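Local structure of envelopment polyprotein (Bovine Schmallenberg virus BH80/Germany/2011, 7A56) at residues 272-284 with 292-304. The protein probably drives fusion of the viral and host membranes during cell entry, as a class II fusion glycoprotein caught in its trimeric postfusion form. Numbering follows the deposited sequence.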
loop_
_atom_site.group_PDB
_atom_site.type_symbol
_atom_site.label_atom_id
_atom_site.label_comp_id
_atom_site.label_asym_id
_atom_site.label_seq_id
_atom_site.Cartn_x
_atom_site.Cartn_y
_atom_site.Cartn_z
ATOM N N GLU A 272 -28.154 8.100 -12.513
ATOM C CA GLU A 272 -28.961 9.301 -12.373
ATOM C C GLU A 272 -28.673 10.368 -13.428
ATOM O O GLU A 272 -29.346 11.403 -13.428
ATOM C CB GLU A 272 -28.767 9.876 -10.968
ATOM C CG GLU A 272 -28.924 8.820 -9.881
ATOM C CD GLU A 272 -29.465 9.399 -8.600
ATOM O OE1 GLU A 272 -30.564 8.981 -8.181
ATOM O OE2 GLU A 272 -28.797 10.289 -8.025
ATOM N N GLY A 273 -27.708 10.143 -14.324
ATOM C CA GLY A 273 -27.381 11.133 -15.332
ATOM C C GLY A 273 -25.905 11.187 -15.645
ATOM O O GLY A 273 -25.221 10.158 -15.522
ATOM N N ILE A 274 -25.399 12.361 -16.035
ATOM C CA ILE A 274 -23.993 12.566 -16.351
ATOM C C ILE A 274 -23.435 13.666 -15.461
ATOM O O ILE A 274 -24.129 14.629 -15.109
ATOM C CB ILE A 274 -23.773 12.936 -17.824
ATOM C CG1 ILE A 274 -24.536 11.996 -18.721
ATOM C CG2 ILE A 274 -22.305 12.859 -18.175
ATOM C CD1 ILE A 274 -24.288 12.299 -20.173
ATOM N N ILE A 275 -22.150 13.516 -15.125
ATOM C CA ILE A 275 -21.379 14.449 -14.308
ATOM C C ILE A 275 -20.227 14.936 -15.166
ATOM O O ILE A 275 -19.477 14.124 -15.717
ATOM C CB ILE A 275 -20.827 13.771 -13.026
ATOM C CG1 ILE A 275 -21.973 13.246 -12.158
ATOM C CG2 ILE A 275 -19.920 14.765 -12.252
ATOM C CD1 ILE A 275 -21.506 12.467 -10.882
ATOM N N GLY A 276 -20.055 16.258 -15.252
ATOM C CA GLY A 276 -18.852 16.759 -15.892
ATOM C C GLY A 276 -18.697 18.202 -15.461
ATOM O O GLY A 276 -19.555 18.740 -14.773
ATOM N N SER A 277 -17.573 18.793 -15.768
ATOM C CA SER A 277 -17.440 20.208 -15.432
ATOM C C SER A 277 -16.592 20.871 -16.513
ATOM O O SER A 277 -16.056 20.203 -17.401
ATOM C CB SER A 277 -16.872 20.404 -14.027
ATOM O OG SER A 277 -15.579 19.919 -13.987
ATOM N N GLY A 278 -16.488 22.206 -16.446
ATOM C CA GLY A 278 -15.652 22.905 -17.406
ATOM C C GLY A 278 -16.363 24.174 -17.851
ATOM O O GLY A 278 -17.545 24.345 -17.555
ATOM N N THR A 279 -15.655 25.024 -18.583
ATOM C CA THR A 279 -16.170 26.286 -19.131
ATOM C C THR A 279 -16.498 26.079 -20.599
ATOM O O THR A 279 -15.578 25.816 -21.391
ATOM C CB THR A 279 -15.121 27.370 -18.980
ATOM O OG1 THR A 279 -14.839 27.529 -17.593
ATOM C CG2 THR A 279 -15.638 28.742 -19.594
ATOM N N PRO A 280 -17.770 26.085 -21.002
ATOM C CA PRO A 280 -18.092 25.843 -22.413
ATOM C C PRO A 280 -17.399 26.826 -23.329
ATOM O O PRO A 280 -17.229 28.003 -22.993
ATOM C CB PRO A 280 -19.605 26.029 -22.462
ATOM C CG PRO A 280 -20.032 25.524 -21.088
ATOM C CD PRO A 280 -18.983 26.089 -20.166
ATOM N N LYS A 281 -17.020 26.334 -24.503
ATOM C CA LYS A 281 -16.475 27.203 -25.532
ATOM C C LYS A 281 -17.677 27.716 -26.304
ATOM O O LYS A 281 -18.140 27.073 -27.248
ATOM C CB LYS A 281 -15.529 26.451 -26.449
ATOM C CG LYS A 281 -14.202 26.066 -25.801
ATOM C CD LYS A 281 -13.407 25.402 -26.905
ATOM C CE LYS A 281 -11.929 25.530 -26.696
ATOM N NZ LYS A 281 -11.209 24.935 -27.863
ATOM N N PHE A 282 -18.155 28.898 -25.905
ATOM C CA PHE A 282 -19.421 29.469 -26.357
ATOM C C PHE A 282 -19.165 30.819 -27.020
ATOM O O PHE A 282 -18.481 31.678 -26.441
ATOM C CB PHE A 282 -20.350 29.687 -25.139
ATOM C CG PHE A 282 -21.491 30.679 -25.400
ATOM C CD1 PHE A 282 -22.418 30.455 -26.422
ATOM C CD2 PHE A 282 -21.658 31.786 -24.580
ATOM C CE1 PHE A 282 -23.499 31.400 -26.663
ATOM C CE2 PHE A 282 -22.719 32.705 -24.803
ATOM C CZ PHE A 282 -23.640 32.479 -25.826
ATOM N N ASP A 283 -19.712 31.001 -28.207
ATOM C CA ASP A 283 -19.723 32.313 -28.862
ATOM C C ASP A 283 -20.967 32.343 -29.727
ATOM O O ASP A 283 -21.780 31.411 -29.715
ATOM C CB ASP A 283 -18.390 32.529 -29.651
ATOM C CG ASP A 283 -17.986 34.008 -29.747
ATOM O OD1 ASP A 283 -18.900 34.860 -29.698
ATOM O OD2 ASP A 283 -16.773 34.309 -29.928
ATOM N N TYR A 284 -21.146 33.431 -30.482
ATOM C CA TYR A 284 -22.320 33.492 -31.321
ATOM C C TYR A 284 -22.031 34.378 -32.534
ATOM O O TYR A 284 -21.128 35.234 -32.505
ATOM C CB TYR A 284 -23.523 34.063 -30.535
ATOM C CG TYR A 284 -23.357 35.502 -30.007
ATOM C CD1 TYR A 284 -22.773 35.740 -28.757
ATOM C CD2 TYR A 284 -23.814 36.600 -30.729
ATOM C CE1 TYR A 284 -22.622 37.009 -28.262
ATOM C CE2 TYR A 284 -23.648 37.903 -30.238
ATOM C CZ TYR A 284 -23.080 38.094 -29.018
ATOM O OH TYR A 284 -22.906 39.351 -28.524
ATOM N N LYS A 292 -29.649 35.226 -33.012
ATOM C CA LYS A 292 -28.236 34.860 -33.144
ATOM C C LYS A 292 -28.060 33.343 -33.222
ATOM O O LYS A 292 -28.869 32.579 -32.685
ATOM C CB LYS A 292 -27.419 35.420 -31.957
ATOM C CG LYS A 292 -27.574 36.999 -31.894
ATOM C CD LYS A 292 -27.620 37.493 -30.412
ATOM C CE LYS A 292 -28.159 38.964 -30.381
ATOM N NZ LYS A 292 -29.323 39.170 -31.258
ATOM N N ASP A 293 -26.995 32.913 -33.908
ATOM C CA ASP A 293 -26.581 31.493 -33.894
ATOM C C ASP A 293 -25.584 31.258 -32.788
ATOM O O ASP A 293 -24.565 31.948 -32.717
ATOM C CB ASP A 293 -25.954 31.071 -35.221
ATOM C CG ASP A 293 -26.856 31.316 -36.412
ATOM O OD1 ASP A 293 -28.065 30.996 -36.371
ATOM O OD2 ASP A 293 -26.357 31.840 -37.429
ATOM N N VAL A 294 -25.835 30.223 -31.969
ATOM C CA VAL A 294 -24.944 29.814 -30.895
ATOM C C VAL A 294 -23.868 28.916 -31.480
ATOM O O VAL A 294 -24.181 27.970 -32.212
ATOM C CB VAL A 294 -25.745 29.096 -29.798
ATOM C CG1 VAL A 294 -24.843 28.403 -28.795
ATOM C CG2 VAL A 294 -26.666 30.127 -29.095
ATOM N N ILE A 295 -22.598 29.243 -31.215
ATOM C CA ILE A 295 -21.482 28.390 -31.632
ATOM C C ILE A 295 -20.940 27.750 -30.373
ATOM O O ILE A 295 -20.512 28.451 -29.451
ATOM C CB ILE A 295 -20.393 29.169 -32.388
ATOM C CG1 ILE A 295 -21.008 30.225 -33.357
ATOM C CG2 ILE A 295 -19.371 28.148 -33.080
ATOM C CD1 ILE A 295 -21.494 29.681 -34.638
ATOM N N LEU A 296 -21.039 26.415 -30.267
ATOM C CA LEU A 296 -20.677 25.714 -29.057
ATOM C C LEU A 296 -19.642 24.665 -29.473
ATOM O O LEU A 296 -19.985 23.706 -30.166
ATOM C CB LEU A 296 -21.921 25.095 -28.425
ATOM C CG LEU A 296 -21.881 24.787 -26.947
ATOM C CD1 LEU A 296 -21.805 26.132 -26.210
ATOM C CD2 LEU A 296 -23.179 24.084 -26.641
ATOM N N ARG A 297 -18.367 24.914 -29.158
ATOM C CA ARG A 297 -17.308 24.024 -29.626
ATOM C C ARG A 297 -16.882 23.036 -28.558
ATOM O O ARG A 297 -16.140 22.092 -28.871
ATOM C CB ARG A 297 -16.076 24.812 -30.078
ATOM C CG ARG A 297 -16.301 25.691 -31.324
ATOM C CD ARG A 297 -15.262 26.851 -31.356
ATOM N NE ARG A 297 -15.572 27.716 -32.515
ATOM C CZ ARG A 297 -15.113 27.545 -33.769
ATOM N NH1 ARG A 297 -14.256 26.569 -34.073
ATOM N NH2 ARG A 297 -15.517 28.367 -34.737
ATOM N N ARG A 298 -17.313 23.239 -27.319
ATOM C CA ARG A 298 -17.025 22.272 -26.274
ATOM C C ARG A 298 -17.959 22.604 -25.127
ATOM O O ARG A 298 -18.276 23.767 -24.917
ATOM C CB ARG A 298 -15.548 22.303 -25.818
ATOM C CG ARG A 298 -15.109 21.079 -24.990
ATOM C CD ARG A 298 -13.600 21.104 -24.750
ATOM N NE ARG A 298 -13.266 22.146 -23.790
ATOM C CZ ARG A 298 -12.116 22.825 -23.765
ATOM N NH1 ARG A 298 -11.165 22.553 -24.665
ATOM N NH2 ARG A 298 -11.945 23.807 -22.869
ATOM N N CYS A 299 -18.442 21.574 -24.429
ATOM C CA CYS A 299 -19.234 21.810 -23.224
ATOM C C CYS A 299 -18.412 21.511 -21.986
ATOM O O CYS A 299 -17.831 22.419 -21.358
ATOM C CB CYS A 299 -20.537 20.972 -23.245
ATOM S SG CYS A 299 -21.615 21.315 -21.806
ATOM N N PHE A 300 -18.339 20.219 -21.606
ATOM C CA PHE A 300 -17.447 19.854 -20.527
ATOM C C PHE A 300 -16.014 19.766 -21.046
ATOM O O PHE A 300 -15.785 19.536 -22.229
ATOM C CB PHE A 300 -17.772 18.446 -19.962
ATOM C CG PHE A 300 -19.186 18.261 -19.378
ATOM C CD1 PHE A 300 -19.834 19.275 -18.684
ATOM C CD2 PHE A 300 -19.797 17.001 -19.433
ATOM C CE1 PHE A 300 -21.113 19.072 -18.118
ATOM C CE2 PHE A 300 -21.087 16.798 -18.880
ATOM C CZ PHE A 300 -21.726 17.812 -18.204
ATOM N N ASP A 301 -15.048 19.791 -20.117
ATOM C CA ASP A 301 -13.743 19.187 -20.370
ATOM C C ASP A 301 -13.858 17.665 -20.289
ATOM O O ASP A 301 -14.592 17.145 -19.454
ATOM C CB ASP A 301 -12.707 19.626 -19.329
ATOM C CG ASP A 301 -12.417 21.140 -19.371
ATOM O OD1 ASP A 301 -12.015 21.618 -20.448
ATOM O OD2 ASP A 301 -12.536 21.808 -18.314
ATOM N N ASN A 302 -13.149 16.941 -21.160
ATOM C CA ASN A 302 -13.183 15.465 -21.104
ATOM C C ASN A 302 -11.769 14.964 -21.317
ATOM O O ASN A 302 -11.177 15.214 -22.363
ATOM C CB ASN A 302 -14.115 14.836 -22.151
ATOM C CG ASN A 302 -14.322 13.298 -21.941
ATOM O OD1 ASN A 302 -13.606 12.645 -21.134
ATOM N ND2 ASN A 302 -15.317 12.740 -22.620
ATOM N N SER A 303 -11.239 14.249 -20.350
ATOM C CA SER A 303 -9.861 13.773 -20.426
ATOM C C SER A 303 -9.791 12.263 -20.687
ATOM O O SER A 303 -8.919 11.575 -20.164
ATOM C CB SER A 303 -9.110 14.168 -19.146
ATOM O OG SER A 303 -7.717 13.901 -19.303
ATOM N N TYR A 304 -10.674 11.758 -21.556
ATOM C CA TYR A 304 -10.781 10.330 -21.894
ATOM C C TYR A 304 -9.480 9.757 -22.442
ATOM O O TYR A 304 -9.187 8.557 -22.261
ATOM C CB TYR A 304 -11.897 10.135 -22.937
ATOM C CG TYR A 304 -11.931 8.756 -23.496
ATOM C CD1 TYR A 304 -12.288 7.691 -22.675
ATOM C CD2 TYR A 304 -11.530 8.490 -24.824
ATOM C CE1 TYR A 304 -12.304 6.373 -23.162
ATOM C CE2 TYR A 304 -11.545 7.187 -25.333
ATOM C CZ TYR A 304 -11.917 6.114 -24.466
ATOM O OH TYR A 304 -11.921 4.776 -24.876
HETATM O O HOH W 1 -15.434 17.101 -16.857
HETATM O O HOH W 2 -12.721 24.226 -19.031
HETATM O O HOH W 3 -15.181 23.088 -22.035
#
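Water 3 is gripped by three groups: it donates to T279 O and to C299 O, and accepts from R298 NE in the plane of the guanidinium, 2.8 Å from that nitrogen. The extended K281 chain passes R298 CB and sets its CE over the rim of one guanidinium face, 3.7 Å from R298 NH1. This brings two like charges close, K281 NZ lying 4.0 Å from R298 NH1; D301 OD1 forms a salt bridge with R298 NH2 from well out of the guanidinium plane, by charge rather than an N-H, and may partly offset this. Further along the hairpin, D283 and I295 form an antiparallel hydrogen-bonded pair, with I295 N 2.8 Å from D283 O and the return bond from D283 N to I295 O nearly straight at 165°. They belong to the two-stranded hairpin of 281-285 and 293-296, packed against strands 98-134 and 150-158 in the elongated, β-rich class II fusion protein. With CG anti to the backbone N, chi1 161°, F282 brings its ring edge to V294 CG1, 3.9 Å from CE1, while its CB touches L296 CD1. The D283 carboxylate takes the Y284 N-H on OD1 and also reaches the second subunit, in a salt bridge with R156 and a hydrogen bond from E155 N, tying this strand into the trimer. Beyond the corner at R297, the chains stay joined where D301 N donates to S277 O over 2.9 Å. G276 lies flat on the F300 ring, its CA 3.5 Å from the centroid and 5° off the normal, a CH-pi contact with no room for a side chain. C299, disulfide-bonded to C179, ties the chain after the corner to strand 172-183.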